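Local coordinates for cephalosporin hydroxylase CMCI (Streptomyces clavuligerus, PDB 2BM8), which takes part in cephamycin biosynthesis, probably in hydroxylating the cephalosporin nucleus, and has a methyltransferase-like Rossmann fold, at residues M169-A172 / V173-L177; N219-S222 / Q223-R226. The protein carries 3 engineered substitutions. One frame throughout, in Å; residues are numbered along the deposited sequence.

How the contacts relate
Contact 1 (169-177) is the last turns of helix 165-175 and the chain leaving it; contact 2 (219-226) is a loop between strands 211-214 and 228-231. Their centres lie about 23 Å apart and they share no element, but the helix packs against the same mixed sheet whose last two strands the loop joins. Contact 1 is mostly buried, held by regular backbone bonds and apolar side chains, with polar groups at its edge. Contact 2 is only partly buried and is chiefly polar: a turn bonded by a serine hydroxyl, a water and an ion pair. Each also borders another copy of the protein, contact 1 the second subunit and contact 2 the third.

Contact 1 of 2, residues M169-A172 / V173-L177; sequences MKWA and VDHLL
Trp171 CZ3 lies 3.4 Å from Leu176 CD2, the two side chains meeting obliquely at the end of the helix. Beside them, Ala172 CB is 4.1 Å from Leu177 CG, and Phe183 of strand 182-185 also packs on the alanine. With its CG anti to the backbone N (chi1 175°), Trp171 swings its indole along the helix to the next turn, where His175 CB sits over one face, 3.9 Å from the centroid of the five-membered ring, in a CH-pi contact. The imidazole itself lies near parallel to the indole, at 28°, but offset so that little of one ring lies above the other. His175 ND1 makes a weak 3.3 Å hydrogen bond to Trp171 O, which also takes the His175 backbone N-H. Ala172 O is gripped twice, by Leu176 N at 2.9 Å and Leu177 N at 2.8 Å, from opposite faces of its carbonyl plane; the bond from Leu177, nearly straight at 169°, is of the i to i+5 type, as the chain leaves helical geometry at Leu176. On the polar side Lys170 CG runs past Asp174 OD2 at 3.8 Å, while Asp174 OD1 is hydrogen-bonded to Tyr4 of the second subunit. Such a helix, packed on the sheet and linking parallel strands 155-159 and 182-185, is the crossover of a beta-alpha-beta unit in a Rossmann-like fold.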
loop_
_atom_site.group_PDB
_atom_site.type_symbol
_atom_site.label_atom_id
_atom_site.label_comp_id
_atom_site.label_asym_id
_atom_site.label_seq_id
_atom_site.Cartn_x
_atom_site.Cartn_y
_atom_site.Cartn_z
ATOM N N MET B 169 -17.126 2.179 -34.553
ATOM C CA MET B 169 -18.224 1.675 -33.709
ATOM C C MET B 169 -19.592 1.945 -34.316
ATOM O O MET B 169 -20.454 1.087 -34.265
ATOM C CB MET B 169 -18.183 2.310 -32.315
ATOM C CG MET B 169 -18.453 1.356 -31.167
ATOM S SD MET B 169 -17.710 1.986 -29.640
ATOM C CE MET B 169 -19.124 2.613 -28.819
ATOM N N LYS B 170 -19.782 3.148 -34.857
ATOM C CA LYS B 170 -21.028 3.528 -35.512
ATOM C C LYS B 170 -21.236 2.645 -36.749
ATOM O O LYS B 170 -22.349 2.169 -37.010
ATOM C CB LYS B 170 -21.009 5.026 -35.881
ATOM C CG LYS B 170 -22.055 5.504 -36.960
ATOM C CD LYS B 170 -21.692 6.905 -37.503
ATOM C CE LYS B 170 -22.571 7.356 -38.682
ATOM N NZ LYS B 170 -21.800 7.797 -39.911
ATOM N N TRP B 171 -20.157 2.414 -37.497
ATOM C CA TRP B 171 -20.208 1.528 -38.649
ATOM C C TRP B 171 -20.585 0.102 -38.230
ATOM O O TRP B 171 -21.455 -0.520 -38.843
ATOM C CB TRP B 171 -18.883 1.524 -39.433
ATOM C CG TRP B 171 -18.916 0.514 -40.535
ATOM C CD1 TRP B 171 -19.388 0.696 -41.808
ATOM C CD2 TRP B 171 -18.531 -0.861 -40.444
ATOM N NE1 TRP B 171 -19.296 -0.478 -42.517
ATOM C CE2 TRP B 171 -18.777 -1.450 -41.704
ATOM C CE3 TRP B 171 -17.988 -1.656 -39.423
ATOM C CZ2 TRP B 171 -18.501 -2.787 -41.973
ATOM C CZ3 TRP B 171 -17.712 -2.988 -39.687
ATOM C CH2 TRP B 171 -17.975 -3.543 -40.956
ATOM N N ALA B 172 -19.949 -0.408 -37.183
ATOM C CA ALA B 172 -20.165 -1.791 -36.773
ATOM C C ALA B 172 -21.574 -1.993 -36.244
ATOM O O ALA B 172 -22.179 -3.016 -36.500
ATOM C CB ALA B 172 -19.134 -2.225 -35.738
ATOM N N VAL B 173 -22.098 -1.011 -35.526
ATOM C CA VAL B 173 -23.432 -1.111 -34.954
ATOM C C VAL B 173 -24.474 -1.151 -36.068
ATOM O O VAL B 173 -25.432 -1.909 -35.981
ATOM C CB VAL B 173 -23.745 0.077 -33.990
ATOM C CG1 VAL B 173 -25.243 0.347 -33.902
ATOM C CG2 VAL B 173 -23.166 -0.184 -32.592
ATOM N N ASP B 174 -24.276 -0.344 -37.109
ATOM C CA ASP B 174 -25.244 -0.209 -38.198
ATOM C C ASP B 174 -25.109 -1.317 -39.257
ATOM O O ASP B 174 -26.112 -1.747 -39.831
ATOM C CB ASP B 174 -25.102 1.171 -38.879
ATOM C CG ASP B 174 -25.531 2.349 -37.971
ATOM O OD1 ASP B 174 -26.368 2.166 -37.058
ATOM O OD2 ASP B 174 -25.084 3.512 -38.118
ATOM N N HIS B 175 -23.879 -1.787 -39.494
ATOM C CA HIS B 175 -23.562 -2.636 -40.652
ATOM C C HIS B 175 -23.016 -4.038 -40.318
ATOM O O HIS B 175 -22.907 -4.872 -41.211
ATOM C CB HIS B 175 -22.554 -1.912 -41.571
ATOM C CG HIS B 175 -23.058 -0.609 -42.124
ATOM N ND1 HIS B 175 -22.631 0.619 -41.655
ATOM C CD2 HIS B 175 -23.963 -0.344 -43.103
ATOM C CE1 HIS B 175 -23.256 1.581 -42.317
ATOM N NE2 HIS B 175 -24.066 1.023 -43.200
ATOM N N LEU B 176 -22.686 -4.307 -39.056
ATOM C CA LEU B 176 -22.013 -5.557 -38.692
ATOM C C LEU B 176 -22.637 -6.343 -37.540
ATOM O O LEU B 176 -22.955 -7.509 -37.701
ATOM C CB LEU B 176 -20.536 -5.291 -38.363
ATOM C CG LEU B 176 -19.615 -6.521 -38.357
ATOM C CD1 LEU B 176 -19.908 -7.489 -39.500
ATOM C CD2 LEU B 176 -18.160 -6.099 -38.403
ATOM N N LEU B 177 -22.795 -5.716 -36.380
ATOM C CA LEU B 177 -23.162 -6.436 -35.169
ATOM C C LEU B 177 -24.627 -6.861 -35.171
ATOM O O LEU B 177 -25.505 -6.135 -35.632
ATOM C CB LEU B 177 -22.887 -5.583 -33.930
ATOM C CG LEU B 177 -21.498 -4.939 -33.807
ATOM C CD1 LEU B 177 -21.517 -3.906 -32.705
ATOM C CD2 LEU B 177 -20.393 -5.954 -33.554
#

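Contact 2 of 2, residues N219-S222 / Q223-R226; sequences NASS and QLDR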
loop_
_atom_site.group_PDB
_atom_site.type_symbol
_atom_site.label_atom_id
_atom_site.label_comp_id
_atom_site.label_asym_id
_atom_site.label_seq_id
_atom_site.Cartn_x
_atom_site.Cartn_y
_atom_site.Cartn_z
ATOM N N ASN B 219 -14.990 -5.677 -15.464
ATOM C CA ASN B 219 -14.048 -5.411 -14.356
ATOM C C ASN B 219 -13.045 -6.553 -14.111
ATOM O O ASN B 219 -12.373 -6.578 -13.101
ATOM C CB ASN B 219 -14.813 -5.072 -13.068
ATOM C CG ASN B 219 -15.757 -3.877 -13.238
ATOM O OD1 ASN B 219 -15.431 -2.897 -13.912
ATOM N ND2 ASN B 219 -16.936 -3.964 -12.635
ATOM N N ALA B 220 -12.917 -7.487 -15.042
ATOM C CA ALA B 220 -12.164 -8.720 -14.764
ATOM C C ALA B 220 -10.680 -8.689 -15.156
ATOM O O ALA B 220 -9.935 -9.569 -14.772
ATOM C CB ALA B 220 -12.862 -9.914 -15.410
ATOM N N SER B 221 -10.249 -7.695 -15.920
ATOM C CA SER B 221 -8.818 -7.497 -16.170
ATOM C C SER B 221 -8.457 -6.048 -16.410
ATOM O O SER B 221 -9.250 -5.296 -16.961
ATOM C CB SER B 221 -8.343 -8.347 -17.357
ATOM O OG SER B 221 -8.559 -7.702 -18.607
ATOM N N SER B 222 -7.242 -5.667 -16.015
ATOM C CA SER B 222 -6.763 -4.305 -16.226
ATOM C C SER B 222 -6.712 -3.906 -17.716
ATOM O O SER B 222 -6.906 -2.743 -18.040
ATOM C CB SER B 222 -5.411 -4.085 -15.540
ATOM O OG SER B 222 -4.334 -4.635 -16.278
ATOM N N GLN B 223 -6.515 -4.858 -18.631
ATOM C CA GLN B 223 -6.503 -4.518 -20.059
ATOM C C GLN B 223 -7.909 -4.306 -20.635
ATOM O O GLN B 223 -8.090 -3.488 -21.529
ATOM C CB GLN B 223 -5.752 -5.574 -20.891
ATOM C CG GLN B 223 -4.208 -5.502 -20.784
ATOM C CD GLN B 223 -3.532 -6.708 -21.424
ATOM O OE1 GLN B 223 -4.009 -7.849 -21.263
ATOM N NE2 GLN B 223 -2.412 -6.473 -22.146
ATOM N N LEU B 224 -8.897 -5.036 -20.141
ATOM C CA LEU B 224 -10.255 -4.907 -20.639
ATOM C C LEU B 224 -11.122 -3.964 -19.806
ATOM O O LEU B 224 -12.262 -3.727 -20.150
ATOM C CB LEU B 224 -10.911 -6.273 -20.657
ATOM C CG LEU B 224 -10.242 -7.308 -21.532
ATOM C CD1 LEU B 224 -10.884 -8.654 -21.282
ATOM C CD2 LEU B 224 -10.345 -6.890 -22.988
ATOM N N ASP B 225 -10.564 -3.461 -18.708
ATOM C CA ASP B 225 -11.209 -2.543 -17.773
ATOM C C ASP B 225 -12.187 -1.619 -18.457
ATOM O O ASP B 225 -11.791 -0.823 -19.311
ATOM C CB ASP B 225 -10.118 -1.680 -17.104
ATOM C CG ASP B 225 -10.609 -0.927 -15.883
ATOM O OD1 ASP B 225 -11.802 -0.941 -15.550
ATOM O OD2 ASP B 225 -9.841 -0.270 -15.176
ATOM N N ARG B 226 -13.459 -1.738 -18.078
ATOM C CA ARG B 226 -14.524 -0.827 -18.508
ATOM C C ARG B 226 -14.643 -0.650 -20.036
ATOM O O ARG B 226 -15.121 0.389 -20.490
ATOM C CB ARG B 226 -14.334 0.541 -17.838
ATOM C CG ARG B 226 -14.547 0.564 -16.328
ATOM C CD ARG B 226 -14.079 1.867 -15.664
ATOM N NE ARG B 226 -12.620 1.900 -15.527
ATOM C CZ ARG B 226 -11.897 2.978 -15.232
ATOM N NH1 ARG B 226 -12.464 4.159 -15.044
ATOM N NH2 ARG B 226 -10.580 2.875 -15.138
HETATM O O HOH W 1 -12.919 -1.480 -13.086
#
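Ser221 OG accepts the backbone N-H of Leu224 at 3.1 Å with an N-H...O angle of 153°, and is hydrogen-bonded to Thr69 of helix 67-80. A chi1 of 85°, between the backbone N and the carbonyl carbon, leaves Ser221 OG near Leu224 N and 3.4 Å from Leu224 CG. Ser221 O takes two weak bonds, from Leu224 N at 3.2 Å and Asp225 N at 2.9 Å. This is an ST motif on a beta turn close to type I, in the loop between strands 211-214 and 228-231. The Gln223 amide is hydrogen-bonded through OE1 to Thr69 OG1 and Asp66 N and through NE2 to Leu64 O. A water lies 3.0 Å from Asn219 OD1 and 2.8 Å from Asp225 OD1; Asn219 ND2 is hydrogen-bonded to Pro45 O of the third subunit. An alanine at Asp225 removes the carboxylate, so the Arg226 guanidinium would probably turn more freely close to Arg46 of the third subunit, and the water lose a partner. As it stands, Arg226 grips its neighbour side-on, NE to Asp225 OD1 at 3.0 Å and NH2 to Asp225 OD2 at 3.2 Å, both oxygens near the guanidinium plane but met from above the carboxylate plane.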